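Local structure of methylocystis parvus OBBP MbnE (Methylocystis parvus OBBP, 5ICQ) at residues Ile448-Arg453 and Arg457-Tyr462; Asp493-Gln498 and Phe524-Ala529. The protein probably binds methanobactin, a copper-chelating peptide, in the periplasm as the solute-binding component of a transport system. One frame throughout, in Å; residues are numbered along the deposited sequence.

Interaction 1: residues Ile448-Arg453 and Arg457-Tyr462; sequences IMVKDR and RLALAY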
ATOM      1  N   ILE A 448     -10.389   6.261 -23.820  1.00  8.41           N
ATOM      2  CA  ILE A 448      -9.997   6.175 -22.411  1.00  6.90           C
ATOM      3  C   ILE A 448     -11.244   5.878 -21.599  1.00 12.73           C
ATOM      4  O   ILE A 448     -12.165   6.701 -21.547  1.00  9.17           O
ATOM      5  CB  ILE A 448      -9.342   7.473 -21.907  1.00  6.23           C
ATOM      6  CG1 ILE A 448      -8.115   7.840 -22.747  1.00  9.28           C
ATOM      7  CG2 ILE A 448      -8.966   7.331 -20.405  1.00  6.31           C
ATOM      8  CD1 ILE A 448      -7.496   9.197 -22.354  1.00  9.72           C
ATOM      9  N   MET A 449     -11.275   4.728 -20.933  1.00  7.88           N
ATOM     10  CA  MET A 449     -12.410   4.386 -20.087  1.00  8.08           C
ATOM     11  C   MET A 449     -12.183   4.961 -18.694  1.00  8.62           C
ATOM     12  O   MET A 449     -11.119   4.753 -18.105  1.00 10.54           O
ATOM     13  CB  MET A 449     -12.592   2.865 -20.020  1.00  9.28           C
ATOM     14  CG  MET A 449     -13.667   2.425 -19.054  1.00 11.27           C
ATOM     15  SD  MET A 449     -13.875   0.612 -19.024  1.00 14.37           S
ATOM     16  CE  MET A 449     -12.410   0.085 -18.131  1.00  8.68           C
ATOM     17  N   VAL A 450     -13.176   5.686 -18.165  1.00  8.58           N
ATOM     18  CA  VAL A 450     -13.051   6.298 -16.848  1.00  7.61           C
ATOM     19  C   VAL A 450     -14.253   5.931 -15.984  1.00 10.87           C
ATOM     20  O   VAL A 450     -15.315   5.548 -16.474  1.00 11.31           O
ATOM     21  CB  VAL A 450     -12.902   7.836 -16.918  1.00  7.71           C
ATOM     22  CG1 VAL A 450     -11.612   8.230 -17.646  1.00  8.59           C
ATOM     23  CG2 VAL A 450     -14.116   8.471 -17.594  1.00  8.00           C
ATOM     24  N   LYS A 451     -14.068   6.057 -14.667  1.00 13.17           N
ATOM     25  CA  LYS A 451     -15.089   5.630 -13.718  1.00 19.31           C
ATOM     26  C   LYS A 451     -15.730   6.758 -12.922  1.00 21.91           C
ATOM     27  O   LYS A 451     -16.779   6.529 -12.313  1.00 16.04           O
ATOM     28  CB  LYS A 451     -14.510   4.603 -12.735  1.00 18.64           C
ATOM     29  CG  LYS A 451     -13.553   5.180 -11.708  1.00 24.50           C
ATOM     30  CD  LYS A 451     -13.237   4.125 -10.646  1.00 31.52           C
ATOM     31  CE  LYS A 451     -12.278   4.639  -9.591  1.00 39.50           C
ATOM     32  NZ  LYS A 451     -12.129   3.643  -8.487  1.00 46.72           N
ATOM     33  N   ASP A 452     -15.156   7.961 -12.910  1.00 14.07           N
ATOM     34  CA  ASP A 452     -15.783   9.055 -12.171  1.00 14.47           C
ATOM     35  C   ASP A 452     -15.403  10.385 -12.814  1.00 18.62           C
ATOM     36  O   ASP A 452     -14.658  10.427 -13.793  1.00 11.24           O
ATOM     37  CB  ASP A 452     -15.414   9.000 -10.682  1.00 16.93           C
ATOM     38  CG  ASP A 452     -13.913   9.059 -10.427  1.00 22.16           C
ATOM     39  OD1 ASP A 452     -13.187   9.805 -11.117  1.00 17.75           O
ATOM     40  OD2 ASP A 452     -13.451   8.379  -9.485  1.00 25.09           O
ATOM     41  N   ARG A 453     -15.926  11.482 -12.241  1.00 15.64           N
ATOM     42  CA  ARG A 453     -15.756  12.815 -12.828  1.00 18.86           C
ATOM     43  C   ARG A 453     -14.318  13.297 -12.740  1.00 13.32           C
ATOM     44  O   ARG A 453     -13.839  13.998 -13.641  1.00 14.49           O
ATOM     45  CB  ARG A 453     -16.660  13.842 -12.131  1.00 22.70           C
ATOM     46  CG  ARG A 453     -18.155  13.733 -12.380  1.00 38.62           C
ATOM     47  CD  ARG A 453     -18.782  12.517 -11.728  1.00 56.89           C
ATOM     48  NE  ARG A 453     -18.185  12.147 -10.439  1.00 53.73           N
ATOM     49  CZ  ARG A 453     -18.326  10.959  -9.869  1.00 42.17           C
ATOM     50  NH1 ARG A 453     -19.045  10.020 -10.480  1.00 46.16           N
ATOM     51  NH2 ARG A 453     -17.754  10.701  -8.705  1.00 47.53           N
ATOM     52  N   ARG A 457     -12.207  14.331 -16.074  1.00 11.59           N
ATOM     53  CA  ARG A 457     -11.560  15.616 -16.350  1.00  8.58           C
ATOM     54  C   ARG A 457     -10.091  15.435 -16.705  1.00  8.32           C
ATOM     55  O   ARG A 457      -9.579  16.114 -17.604  1.00  8.24           O
ATOM     56  CB  ARG A 457     -11.674  16.555 -15.152  1.00 12.88           C
ATOM     57  CG  ARG A 457     -13.088  16.917 -14.777  1.00 23.38           C
ATOM     58  CD  ARG A 457     -13.080  17.962 -13.693  1.00 36.58           C
ATOM     59  NE  ARG A 457     -13.988  17.615 -12.611  1.00 47.61           N
ATOM     60  CZ  ARG A 457     -15.311  17.568 -12.727  1.00 54.87           C
ATOM     61  NH1 ARG A 457     -15.909  17.836 -13.886  1.00 51.36           N
ATOM     62  NH2 ARG A 457     -16.042  17.241 -11.675  1.00 59.18           N
ATOM     63  N   LEU A 458      -9.393  14.543 -15.993  1.00  7.65           N
ATOM     64  CA  LEU A 458      -8.005  14.248 -16.347  1.00  8.67           C
ATOM     65  C   LEU A 458      -7.908  13.711 -17.769  1.00 10.32           C
ATOM     66  O   LEU A 458      -7.016  14.095 -18.535  1.00  8.81           O
ATOM     67  CB  LEU A 458      -7.419  13.230 -15.366  1.00  6.04           C
ATOM     68  CG  LEU A 458      -7.182  13.652 -13.920  1.00 17.44           C
ATOM     69  CD1 LEU A 458      -6.625  12.474 -13.099  1.00 16.43           C
ATOM     70  CD2 LEU A 458      -6.206  14.823 -13.898  1.00 19.16           C
ATOM     71  N   ALA A 459      -8.809  12.802 -18.133  1.00  8.75           N
ATOM     72  CA  ALA A 459      -8.737  12.186 -19.452  1.00  7.20           C
ATOM     73  C   ALA A 459      -9.093  13.180 -20.549  1.00  5.59           C
ATOM     74  O   ALA A 459      -8.517  13.137 -21.647  1.00  9.58           O
ATOM     75  CB  ALA A 459      -9.658  10.962 -19.502  1.00  8.79           C
ATOM     76  N   LEU A 460     -10.046  14.080 -20.274  1.00  5.42           N
ATOM     77  CA  LEU A 460     -10.419  15.096 -21.256  1.00  9.80           C
ATOM     78  C   LEU A 460      -9.276  16.072 -21.496  1.00 10.32           C
ATOM     79  O   LEU A 460      -9.085  16.552 -22.620  1.00  8.06           O
ATOM     80  CB  LEU A 460     -11.674  15.843 -20.783  1.00  9.06           C
ATOM     81  CG  LEU A 460     -12.978  15.039 -20.850  1.00  9.35           C
ATOM     82  CD1 LEU A 460     -14.113  15.737 -20.082  1.00 10.88           C
ATOM     83  CD2 LEU A 460     -13.389  14.834 -22.329  1.00  8.15           C
ATOM     84  N   ALA A 461      -8.527  16.408 -20.446  1.00  7.41           N
ATOM     85  CA  ALA A 461      -7.354  17.257 -20.642  1.00 10.96           C
ATOM     86  C   ALA A 461      -6.334  16.561 -21.531  1.00 11.40           C
ATOM     87  O   ALA A 461      -5.796  17.155 -22.476  1.00  9.81           O
ATOM     88  CB  ALA A 461      -6.742  17.622 -19.285  1.00 11.67           C
ATOM     89  N   TYR A 462      -6.062  15.288 -21.241  1.00 10.36           N
ATOM     90  CA  TYR A 462      -5.138  14.507 -22.052  1.00  8.56           C
ATOM     91  C   TYR A 462      -5.631  14.396 -23.487  1.00 10.65           C
ATOM     92  O   TYR A 462      -4.846  14.538 -24.434  1.00  9.91           O
ATOM     93  CB  TYR A 462      -4.965  13.125 -21.417  1.00  6.03           C
ATOM     94  CG  TYR A 462      -3.805  12.278 -21.929  1.00  7.60           C
ATOM     95  CD1 TYR A 462      -2.703  12.850 -22.559  1.00  9.39           C
ATOM     96  CD2 TYR A 462      -3.813  10.890 -21.740  1.00  8.27           C
ATOM     97  CE1 TYR A 462      -1.629  12.056 -23.001  1.00  7.61           C
ATOM     98  CE2 TYR A 462      -2.761  10.100 -22.165  1.00 13.72           C
ATOM     99  CZ  TYR A 462      -1.677  10.685 -22.803  1.00 10.94           C
ATOM    100  OH  TYR A 462      -0.645   9.885 -23.238  1.00 11.73           O
TER

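Interaction 2: residues Asp493-Gln498 and Phe524-Ala529; sequences DMMIGQ and FNLAGA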
ATOM      1  N   ASP A 493      -8.916   0.366 -24.300  1.00  7.64           N
ATOM      2  CA  ASP A 493      -7.671   0.807 -24.932  1.00  9.20           C
ATOM      3  C   ASP A 493      -6.731   1.402 -23.895  1.00 13.31           C
ATOM      4  O   ASP A 493      -5.525   1.111 -23.891  1.00  9.81           O
ATOM      5  CB  ASP A 493      -7.940   1.864 -26.016  1.00  5.09           C
ATOM      6  CG  ASP A 493      -8.758   1.339 -27.185  1.00 16.56           C
ATOM      7  OD1 ASP A 493      -8.662   0.132 -27.518  1.00 13.14           O
ATOM      8  OD2 ASP A 493      -9.490   2.161 -27.784  1.00 11.86           O
ATOM      9  N   MET A 494      -7.281   2.247 -23.024  1.00  7.62           N
ATOM     10  CA  MET A 494      -6.548   2.937 -21.973  1.00 10.23           C
ATOM     11  C   MET A 494      -7.490   3.139 -20.796  1.00  8.78           C
ATOM     12  O   MET A 494      -8.691   3.355 -20.982  1.00  8.20           O
ATOM     13  CB  MET A 494      -6.021   4.296 -22.464  1.00  6.30           C
ATOM     14  CG  MET A 494      -5.311   5.130 -21.376  1.00  6.25           C
ATOM     15  SD  MET A 494      -4.574   6.631 -22.073  1.00  9.10           S
ATOM     16  CE  MET A 494      -3.161   5.942 -22.923  1.00 11.32           C
ATOM     17  N   MET A 495      -6.948   3.054 -19.590  1.00  5.46           N
ATOM     18  CA  MET A 495      -7.727   3.351 -18.399  1.00  6.90           C
ATOM     19  C   MET A 495      -6.743   3.852 -17.363  1.00  8.94           C
ATOM     20  O   MET A 495      -5.531   3.846 -17.588  1.00 14.09           O
ATOM     21  CB  MET A 495      -8.512   2.122 -17.903  1.00  8.60           C
ATOM     22  CG  MET A 495      -7.653   0.942 -17.486  1.00 12.60           C
ATOM     23  SD  MET A 495      -8.668  -0.354 -16.700  1.00 25.21           S
ATOM     24  CE  MET A 495      -8.877   0.348 -15.060  1.00 31.67           C
ATOM     25  N   ILE A 496      -7.255   4.306 -16.229  1.00  7.21           N
ATOM     26  CA  ILE A 496      -6.388   4.777 -15.150  1.00  6.57           C
ATOM     27  C   ILE A 496      -6.224   3.639 -14.157  1.00 13.05           C
ATOM     28  O   ILE A 496      -7.214   3.030 -13.737  1.00 13.53           O
ATOM     29  CB  ILE A 496      -6.952   6.049 -14.496  1.00  9.26           C
ATOM     30  CG1 ILE A 496      -6.817   7.208 -15.490  1.00 13.66           C
ATOM     31  CG2 ILE A 496      -6.208   6.351 -13.194  1.00 12.39           C
ATOM     32  CD1 ILE A 496      -7.532   8.492 -15.078  1.00 16.84           C
ATOM     33  N   GLY A 497      -4.972   3.318 -13.815  1.00 10.73           N
ATOM     34  CA  GLY A 497      -4.694   2.199 -12.944  1.00  9.84           C
ATOM     35  C   GLY A 497      -3.793   2.618 -11.802  1.00 12.72           C
ATOM     36  O   GLY A 497      -3.124   3.648 -11.856  1.00  9.87           O
ATOM     37  N   GLN A 498      -3.775   1.786 -10.762  1.00  8.29           N
ATOM     38  CA  GLN A 498      -3.001   2.059  -9.559  1.00 12.76           C
ATOM     39  C   GLN A 498      -2.012   0.929  -9.291  1.00 10.44           C
ATOM     40  O   GLN A 498      -2.372  -0.253  -9.369  1.00 10.34           O
ATOM     41  CB  GLN A 498      -3.946   2.252  -8.373  1.00 23.46           C
ATOM     42  CG  GLN A 498      -3.262   2.507  -7.062  1.00 40.09           C
ATOM     43  CD  GLN A 498      -4.216   3.037  -6.007  1.00 44.24           C
ATOM     44  OE1 GLN A 498      -5.008   2.287  -5.436  1.00 42.67           O
ATOM     45  NE2 GLN A 498      -4.143   4.343  -5.745  1.00 42.56           N
ATOM     46  N   PHE A 524      -4.081  -7.869 -11.705  1.00  9.58           N
ATOM     47  CA  PHE A 524      -3.620  -6.491 -11.558  1.00  7.79           C
ATOM     48  C   PHE A 524      -2.728  -6.027 -12.698  1.00  9.19           C
ATOM     49  O   PHE A 524      -2.354  -4.849 -12.728  1.00  8.97           O
ATOM     50  CB  PHE A 524      -2.861  -6.332 -10.239  1.00 12.59           C
ATOM     51  CG  PHE A 524      -3.714  -6.579  -9.030  1.00 27.44           C
ATOM     52  CD1 PHE A 524      -5.089  -6.446  -9.101  1.00 31.42           C
ATOM     53  CD2 PHE A 524      -3.153  -6.947  -7.818  1.00 37.09           C
ATOM     54  CE1 PHE A 524      -5.886  -6.675  -7.990  1.00 38.59           C
ATOM     55  CE2 PHE A 524      -3.954  -7.175  -6.706  1.00 39.27           C
ATOM     56  CZ  PHE A 524      -5.314  -7.036  -6.799  1.00 35.56           C
ATOM     57  N   ASN A 525      -2.383  -6.909 -13.627  1.00  7.16           N
ATOM     58  CA  ASN A 525      -1.474  -6.557 -14.717  1.00  7.17           C
ATOM     59  C   ASN A 525      -2.283  -5.919 -15.850  1.00  8.34           C
ATOM     60  O   ASN A 525      -2.535  -6.513 -16.901  1.00  7.06           O
ATOM     61  CB  ASN A 525      -0.707  -7.794 -15.181  1.00  5.28           C
ATOM     62  CG  ASN A 525       0.448  -7.454 -16.119  1.00  7.19           C
ATOM     63  OD1 ASN A 525       0.484  -6.375 -16.712  1.00  9.18           O
ATOM     64  ND2 ASN A 525       1.385  -8.388 -16.268  1.00  6.50           N
ATOM     65  N   LEU A 526      -2.704  -4.669 -15.606  1.00  8.21           N
ATOM     66  CA  LEU A 526      -3.646  -4.026 -16.523  1.00  7.05           C
ATOM     67  C   LEU A 526      -3.031  -3.771 -17.894  1.00  5.99           C
ATOM     68  O   LEU A 526      -3.732  -3.839 -18.909  1.00  8.77           O
ATOM     69  CB  LEU A 526      -4.133  -2.714 -15.918  1.00  6.63           C
ATOM     70  CG  LEU A 526      -4.818  -2.869 -14.567  1.00  9.39           C
ATOM     71  CD1 LEU A 526      -5.202  -1.495 -13.995  1.00 20.26           C
ATOM     72  CD2 LEU A 526      -6.035  -3.740 -14.744  1.00 15.53           C
ATOM     73  N   ALA A 527      -1.736  -3.462 -17.944  1.00  4.36           N
ATOM     74  CA  ALA A 527      -1.100  -3.151 -19.219  1.00  7.07           C
ATOM     75  C   ALA A 527      -0.838  -4.390 -20.065  1.00  9.44           C
ATOM     76  O   ALA A 527      -0.612  -4.263 -21.276  1.00  9.73           O
ATOM     77  CB  ALA A 527       0.216  -2.405 -18.980  1.00  8.15           C
ATOM     78  N   GLY A 528      -0.861  -5.579 -19.467  1.00  8.82           N
ATOM     79  CA  GLY A 528      -0.478  -6.764 -20.214  1.00  8.69           C
ATOM     80  C   GLY A 528       1.015  -6.879 -20.431  1.00  9.33           C
ATOM     81  O   GLY A 528       1.446  -7.419 -21.454  1.00  8.14           O
ATOM     82  N   ALA A 529       1.817  -6.392 -19.489  1.00  8.63           N
ATOM     83  CA  ALA A 529       3.266  -6.488 -19.609  1.00  9.62           C
ATOM     84  C   ALA A 529       3.691  -7.946 -19.555  1.00 10.48           C
ATOM     85  O   ALA A 529       3.292  -8.678 -18.648  1.00 10.83           O
ATOM     86  CB  ALA A 529       3.945  -5.697 -18.495  1.00  7.60           C
TER
HETATM   87  O   HOH W   1      -2.999  -2.864 -10.791  1.00 21.08           O

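Interaction 1: residues Ile448-Arg453 and Arg457-Tyr462
Ile448 and Val450 meet the small methyl of Ala459 where helix 453-467 turns back against the end of strand 442-450. This is the first half of a beta-alpha-beta unit that strand 472-477 completes. The strand segment 448-450 and the helix segment 457-462 run nearly antiparallel, their axes 9.3 Å apart at closest approach. Ala459 presents CB, and two branched residues close on it. Ile448 CG2 lies 3.8 Å from Ala459 CB, and Val450 CG1 reaches the same Ala459 CB at 3.8 Å. Ile448 turns CG2 anti to its backbone N, while CG1 lies beside that N with chi1 at -57°. The extended arm puts CD1 against both Ala459 CB and the Tyr462 ring, Ile448 CD1 being 4.1 Å from Tyr462 CD2. The Ile448 and Tyr462 side chains cross at about a right angle, and CD1 meets the ring obliquely. The Tyr462 hydroxyl is hydrogen-bonded to the backbone O of Phe342.

The other end of the contact is polar and more exposed. Arg457 N donates to Arg453 O at 2.9 Å, with an N-H...O angle of 158°, an i to i+4 bond of the first helical turn. Asp452 is the N-cap, its OD1 accepting from Gln455 N. The Arg457 chain runs back past the Arg453 carbonyl and bends at chi3, which lays one guanidinium face over the aliphatic base of Arg453. Arg457 NH2 comes 3.5 Å from Arg453 CB. The two guanidinium planes are 61° apart and do not stack. Arg453 NE and Arg457 NH2 stay 5.7 Å apart.

Apolar contacts thus join strand to helix at the buried end. At the helix start, backbone bonding and the Asp452 cap satisfy amide groups. The Arg457 guanidinium rests on Arg453 CB, so the two charged groups are not in contact, which probably limits their repulsion.

Interaction 2: residues Asp493-Gln498 and Phe524-Ala529
A beta turn packs on an inner strand of the mixed sheet in this solute-binding fold. The turn is type I, from Asn525 to Gly528, and the strand is 494-498. Leu526 is the residue that bridges them. Its CG stands anti to the carbonyl carbon, chi1 -59°, and CD1 reaches the strand. Leu526 CD1 lies 3.9 Å from Gly497 CA, where the strand has no side chain. The end of the Met495 side chain also reaches the leucine, Met495 CE lying 4.2 Å from Leu526 CD1.

Farther along, a water joins the backbones. It donates to Gln498 O at 3.0 Å and to Phe524 O at 2.8 Å.

Asn525 holds the turn in shape through its amide. Asn525 OD1 accepts from Ala529 N at 3.1 Å, and more weakly from Gly528 N. Asn525 ND2 donates to Ala529 O at 3.1 Å, in the carbonyl plane and on a lone pair. Arg329 adds a hydrogen bond to Leu526 O.

The direct contact is therefore small and apolar, with glycine making room for the leucine methyl. The Asn525 amide bonds to Gly528 and Ala529 hold the turn and the residue after it, and the water links the loop to the strand by backbone oxygens.

The two contacts have centres about 15 Å apart, and both segments of interaction 1 precede those of interaction 2 in the sequence. They share the mixed sheet, in which strands 442-450 and 494-498 are parallel neighbours. The two also touch directly. Met449 N and Met494 O are 2.9 Å apart, a probable hydrogen bond between the strands. Met494 SD packs against Ile448 CG1 at 3.8 Å and also meets the Tyr462 ring. Helix 453-467, through interaction 1, and the loop before helix 532-543, through interaction 2, are thus both packed on neighbouring strands of one mixed sheet.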